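Local coordinates for extracellular solute-binding protein family 1 (Arthrobacter chlorophenolicus, PDB 4R2F) that binds the disaccharide laminaribiose and probably delivers it to an ABC-type sugar importer, at residues V292-A306 with N365-K378. Residues are numbered along the deposited sequence; the frame is centred on the assembly and turned at random.
Sequences VVASPIAGPHGDKAA and NNVKIVNEYVPIAK
Pro296 lies flat over one face of the Tyr373 ring, its CG 3.9 Å from the ring centroid, a CH-pi contact at the centre of this helix-on-sheet packing in a bacterial solute-binding fold. Helix 365-373 runs nearly parallel to strand 292-294, their axes 15° apart, and the strand pairs antiparallel with strand 145-161, which the helix also touches through Ile369 and Tyr373 on Ile155. The rigid proline suits the place because its ring presents CH groups and has no N-H to satisfy. Around this stack, Ala306 sets its small CB at the edge of the Tyr373 ring, while CD1 of Ile376 reaches CB of Pro296. Farther along the strand, branched Val293 divides its work: CG1, anti to the backbone N (chi1 172°), lies on the aliphatic chain of Lys368, and CG2 meets Asn365 and Ile369.

Polar groups then tie the helix to the strand backbone. Tyr373 OH donates to Ala294 O over a short 2.5 Å, from above the carbonyl plane, and also hydrogen-bonds Leu158 N of the neighbouring strand. A phenylalanine at Tyr373 would probably keep the proline stack but leave Ala294 O and Leu158 N without this shared hydroxyl. Lys368, long enough to span the gap when extended, brings NZ to Val293 O at 2.9 Å, and a water links the same NZ to Ser295 N. Past the helix, Ala306 and Ala377 form a parallel bridge that joins strand 377-378 to strand 306-316: Ala306 N donates to Ile376 O, and Lys378 N to Ala306 O. At the other end, Asn365 OD1 accepts from Val293 N in a nearly straight bond (169°). On the partly exposed flank, Ser295 OG donates to Glu372 OE1 at 2.7 Å, and OE1 takes the bond on its syn lone pair, the side of the other carboxylate oxygen.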
loop_
_atom_site.group_PDB
_atom_site.type_symbol
_atom_site.label_atom_id
_atom_site.label_comp_id
_atom_site.label_asym_id
_atom_site.label_seq_id
_atom_site.Cartn_x
_atom_site.Cartn_y
_atom_site.Cartn_z
ATOM N N VAL A 292 -10.788 15.748 3.040
ATOM C CA VAL A 292 -9.511 16.430 3.210
ATOM C C VAL A 292 -8.503 15.592 4.006
ATOM O O VAL A 292 -8.874 14.817 4.904
ATOM C CB VAL A 292 -9.759 17.779 3.946
ATOM C CG1 VAL A 292 -8.463 18.450 4.368
ATOM C CG2 VAL A 292 -10.590 18.699 3.058
ATOM N N VAL A 293 -7.226 15.756 3.687
ATOM C CA VAL A 293 -6.152 15.054 4.450
ATOM C C VAL A 293 -6.057 15.604 5.860
ATOM O O VAL A 293 -6.066 16.822 6.056
ATOM C CB VAL A 293 -4.795 15.152 3.724
ATOM C CG1 VAL A 293 -3.656 14.601 4.579
ATOM C CG2 VAL A 293 -4.865 14.387 2.413
ATOM N N ALA A 294 -6.016 14.699 6.835
ATOM C CA ALA A 294 -5.836 15.069 8.244
ATOM C C ALA A 294 -4.361 14.921 8.629
ATOM O O ALA A 294 -3.637 14.127 8.030
ATOM C CB ALA A 294 -6.713 14.187 9.144
ATOM N N SER A 295 -3.920 15.658 9.646
ATOM C CA SER A 295 -2.527 15.527 10.101
ATOM C C SER A 295 -2.314 14.187 10.796
ATOM O O SER A 295 -3.238 13.659 11.416
ATOM C CB SER A 295 -2.154 16.668 11.050
ATOM O OG SER A 295 -2.136 17.913 10.346
ATOM N N PRO A 296 -1.093 13.630 10.703
ATOM C CA PRO A 296 -0.803 12.409 11.461
ATOM C C PRO A 296 -1.044 12.640 12.944
ATOM O O PRO A 296 -0.972 13.779 13.418
ATOM C CB PRO A 296 0.679 12.131 11.188
ATOM C CG PRO A 296 1.099 13.057 10.109
ATOM C CD PRO A 296 0.078 14.147 9.976
ATOM N N ILE A 297 -1.369 11.573 13.662
ATOM C CA ILE A 297 -1.652 11.657 15.091
ATOM C C ILE A 297 -0.586 10.935 15.894
ATOM O O ILE A 297 0.075 10.012 15.414
ATOM C CB ILE A 297 -3.007 11.053 15.437
ATOM C CG1 ILE A 297 -3.053 9.549 15.106
ATOM C CG2 ILE A 297 -4.111 11.813 14.682
ATOM C CD1 ILE A 297 -4.428 8.948 15.301
ATOM N N ALA A 298 -0.458 11.353 17.140
ATOM C CA ALA A 298 0.529 10.785 18.040
ATOM C C ALA A 298 -0.063 9.629 18.814
ATOM O O ALA A 298 -1.207 9.681 19.249
ATOM C CB ALA A 298 1.031 11.862 19.001
ATOM N N GLY A 299 0.733 8.578 18.975
ATOM C CA GLY A 299 0.402 7.485 19.894
ATOM C C GLY A 299 0.494 7.950 21.346
ATOM O O GLY A 299 0.930 9.079 21.628
ATOM N N PRO A 300 0.075 7.095 22.283
ATOM C CA PRO A 300 -0.007 7.495 23.685
ATOM C C PRO A 300 1.356 7.788 24.348
ATOM O O PRO A 300 1.389 8.433 25.367
ATOM C CB PRO A 300 -0.714 6.303 24.350
ATOM C CG PRO A 300 -0.471 5.153 23.436
ATOM C CD PRO A 300 -0.407 5.722 22.057
ATOM N N HIS A 301 2.453 7.347 23.741
ATOM C CA HIS A 301 3.794 7.664 24.199
ATOM C C HIS A 301 4.459 8.765 23.352
ATOM O O HIS A 301 5.633 9.026 23.507
ATOM C CB HIS A 301 4.663 6.395 24.165
ATOM C CG HIS A 301 4.081 5.240 24.924
ATOM N ND1 HIS A 301 4.080 5.176 26.300
ATOM C CD2 HIS A 301 3.495 4.098 24.496
ATOM C CE1 HIS A 301 3.520 4.045 26.688
ATOM N NE2 HIS A 301 3.155 3.372 25.611
ATOM N N GLY A 302 3.721 9.395 22.451
ATOM C CA GLY A 302 4.264 10.468 21.634
ATOM C C GLY A 302 4.790 10.094 20.253
ATOM O O GLY A 302 5.188 10.973 19.493
ATOM N N ASP A 303 4.761 8.809 19.909
ATOM C CA ASP A 303 5.300 8.340 18.639
ATOM C C ASP A 303 4.439 8.748 17.432
ATOM O O ASP A 303 3.210 8.763 17.496
ATOM C CB ASP A 303 5.468 6.820 18.642
ATOM C CG ASP A 303 6.385 6.335 19.757
ATOM O OD1 ASP A 303 5.933 6.245 20.917
ATOM O OD2 ASP A 303 7.545 6.012 19.463
ATOM N N LYS A 304 5.126 9.059 16.334
ATOM C CA LYS A 304 4.515 9.403 15.051
ATOM C C LYS A 304 5.057 8.457 14.000
ATOM O O LYS A 304 6.257 8.218 13.951
ATOM C CB LYS A 304 4.912 10.814 14.669
ATOM C CG LYS A 304 4.527 11.843 15.706
ATOM C CD LYS A 304 3.038 12.077 15.636
ATOM C CE LYS A 304 2.739 13.142 14.611
ATOM N NZ LYS A 304 2.807 14.469 15.277
ATOM N N ALA A 305 4.167 7.892 13.188
ATOM C CA ALA A 305 4.567 7.107 12.016
ATOM C C ALA A 305 3.496 7.129 10.934
ATOM O O ALA A 305 2.312 7.287 11.231
ATOM C CB ALA A 305 4.878 5.677 12.406
ATOM N N ALA A 306 3.943 6.982 9.684
ATOM C CA ALA A 306 3.079 6.715 8.536
ATOM C C ALA A 306 3.539 5.413 7.903
ATOM O O ALA A 306 4.721 5.076 7.957
ATOM C CB ALA A 306 3.162 7.847 7.512
ATOM N N ASN A 365 -3.911 18.530 -0.802
ATOM C CA ASN A 365 -3.855 17.218 -0.166
ATOM C C ASN A 365 -2.555 16.506 -0.459
ATOM O O ASN A 365 -1.992 15.893 0.429
ATOM C CB ASN A 365 -5.022 16.354 -0.596
ATOM C CG ASN A 365 -6.324 16.846 -0.029
ATOM O OD1 ASN A 365 -6.387 17.281 1.132
ATOM N ND2 ASN A 365 -7.378 16.761 -0.822
ATOM N N ASN A 366 -2.085 16.581 -1.701
ATOM C CA ASN A 366 -0.843 15.938 -2.075
ATOM C C ASN A 366 0.311 16.577 -1.330
ATOM O O ASN A 366 1.207 15.884 -0.845
ATOM C CB ASN A 366 -0.560 16.046 -3.574
ATOM C CG ASN A 366 -1.517 15.234 -4.443
ATOM O OD1 ASN A 366 -2.181 14.279 -4.020
ATOM N ND2 ASN A 366 -1.531 15.587 -5.700
ATOM N N VAL A 367 0.314 17.904 -1.269
ATOM C CA VAL A 367 1.379 18.609 -0.552
ATOM C C VAL A 367 1.403 18.259 0.930
ATOM O O VAL A 367 2.480 18.059 1.518
ATOM C CB VAL A 367 1.290 20.135 -0.746
ATOM C CG1 VAL A 367 2.221 20.869 0.209
ATOM C CG2 VAL A 367 1.641 20.474 -2.192
ATOM N N LYS A 368 0.229 18.158 1.543
ATOM C CA LYS A 368 0.185 17.811 2.962
ATOM C C LYS A 368 0.756 16.398 3.228
ATOM O O LYS A 368 1.443 16.154 4.230
ATOM C CB LYS A 368 -1.233 17.927 3.458
ATOM C CG LYS A 368 -1.384 17.703 4.951
ATOM C CD LYS A 368 -2.763 18.148 5.390
ATOM C CE LYS A 368 -2.937 18.007 6.874
ATOM N NZ LYS A 368 -4.199 18.618 7.349
ATOM N N ILE A 369 0.495 15.468 2.314
ATOM C CA ILE A 369 1.021 14.097 2.418
ATOM C C ILE A 369 2.541 14.078 2.332
ATOM O O ILE A 369 3.219 13.437 3.148
ATOM C CB ILE A 369 0.393 13.192 1.325
ATOM C CG1 ILE A 369 -1.092 12.989 1.613
ATOM C CG2 ILE A 369 1.097 11.852 1.226
ATOM C CD1 ILE A 369 -1.868 12.560 0.391
ATOM N N VAL A 370 3.069 14.790 1.343
ATOM C CA VAL A 370 4.510 14.966 1.193
ATOM C C VAL A 370 5.122 15.564 2.425
ATOM O O VAL A 370 6.135 15.079 2.925
ATOM C CB VAL A 370 4.832 15.819 -0.066
ATOM C CG1 VAL A 370 6.326 16.094 -0.218
ATOM C CG2 VAL A 370 4.373 15.057 -1.302
ATOM N N ASN A 371 4.499 16.612 2.942
ATOM C CA ASN A 371 5.124 17.369 4.007
ATOM C C ASN A 371 4.979 16.749 5.389
ATOM O O ASN A 371 5.848 16.918 6.198
ATOM C CB ASN A 371 4.601 18.807 4.040
ATOM C CG ASN A 371 5.071 19.625 2.842
ATOM O OD1 ASN A 371 5.914 19.191 2.073
ATOM N ND2 ASN A 371 4.493 20.798 2.668
ATOM N N GLU A 372 3.876 16.053 5.640
ATOM C CA GLU A 372 3.567 15.540 6.970
ATOM C C GLU A 372 3.664 14.048 7.076
ATOM O O GLU A 372 3.958 13.552 8.141
ATOM C CB GLU A 372 2.172 16.001 7.410
ATOM C CG GLU A 372 2.052 17.539 7.472
ATOM C CD GLU A 372 0.777 18.046 8.125
ATOM O OE1 GLU A 372 0.134 17.308 8.921
ATOM O OE2 GLU A 372 0.422 19.223 7.858
ATOM N N TYR A 373 3.417 13.311 6.000
ATOM C CA TYR A 373 3.490 11.827 6.087
ATOM C C TYR A 373 4.815 11.256 5.586
ATOM O O TYR A 373 5.403 10.363 6.210
ATOM C CB TYR A 373 2.268 11.186 5.366
ATOM C CG TYR A 373 0.972 11.374 6.109
ATOM C CD1 TYR A 373 0.234 12.566 6.014
ATOM C CD2 TYR A 373 0.474 10.363 6.928
ATOM C CE1 TYR A 373 -0.975 12.720 6.695
ATOM C CE2 TYR A 373 -0.691 10.532 7.641
ATOM C CZ TYR A 373 -1.424 11.704 7.508
ATOM O OH TYR A 373 -2.577 11.825 8.212
ATOM N N VAL A 374 5.332 11.761 4.477
ATOM C CA VAL A 374 6.568 11.196 3.944
ATOM C C VAL A 374 7.705 11.171 4.964
ATOM O O VAL A 374 8.373 10.149 5.105
ATOM C CB VAL A 374 6.990 11.861 2.619
ATOM C CG1 VAL A 374 8.418 11.469 2.212
ATOM C CG2 VAL A 374 6.032 11.425 1.540
ATOM N N PRO A 375 7.906 12.278 5.707
ATOM C CA PRO A 375 9.062 12.303 6.626
ATOM C C PRO A 375 9.030 11.294 7.777
ATOM O O PRO A 375 10.076 11.003 8.353
ATOM C CB PRO A 375 9.034 13.728 7.193
ATOM C CG PRO A 375 8.274 14.533 6.189
ATOM C CD PRO A 375 7.244 13.593 5.629
ATOM N N ILE A 376 7.848 10.776 8.111
ATOM C CA ILE A 376 7.688 9.803 9.210
ATOM C C ILE A 376 7.343 8.408 8.703
ATOM O O ILE A 376 6.964 7.520 9.480
ATOM C CB ILE A 376 6.620 10.269 10.206
ATOM C CG1 ILE A 376 5.299 10.576 9.486
ATOM C CG2 ILE A 376 7.121 11.504 10.982
ATOM C CD1 ILE A 376 4.127 10.667 10.432
ATOM N N ALA A 377 7.505 8.219 7.401
ATOM C CA ALA A 377 7.081 6.997 6.744
ATOM C C ALA A 377 7.954 5.794 7.103
ATOM O O ALA A 377 9.157 5.898 7.141
ATOM C CB ALA A 377 7.098 7.206 5.244
ATOM N N LYS A 378 7.325 4.643 7.333
ATOM C CA LYS A 378 8.017 3.374 7.595
ATOM C C LYS A 378 7.323 2.243 6.827
ATOM O O LYS A 378 6.149 2.356 6.455
ATOM C CB LYS A 378 7.967 3.085 9.083
ATOM C CG LYS A 378 8.894 3.969 9.918
ATOM C CD LYS A 378 8.482 3.919 11.382
ATOM C CE LYS A 378 9.455 4.637 12.310
ATOM N NZ LYS A 378 10.544 3.735 12.764
HETATM O O HOH W 1 -5.655 18.190 9.937
HETATM O O HOH W 2 8.301 7.462 12.016
#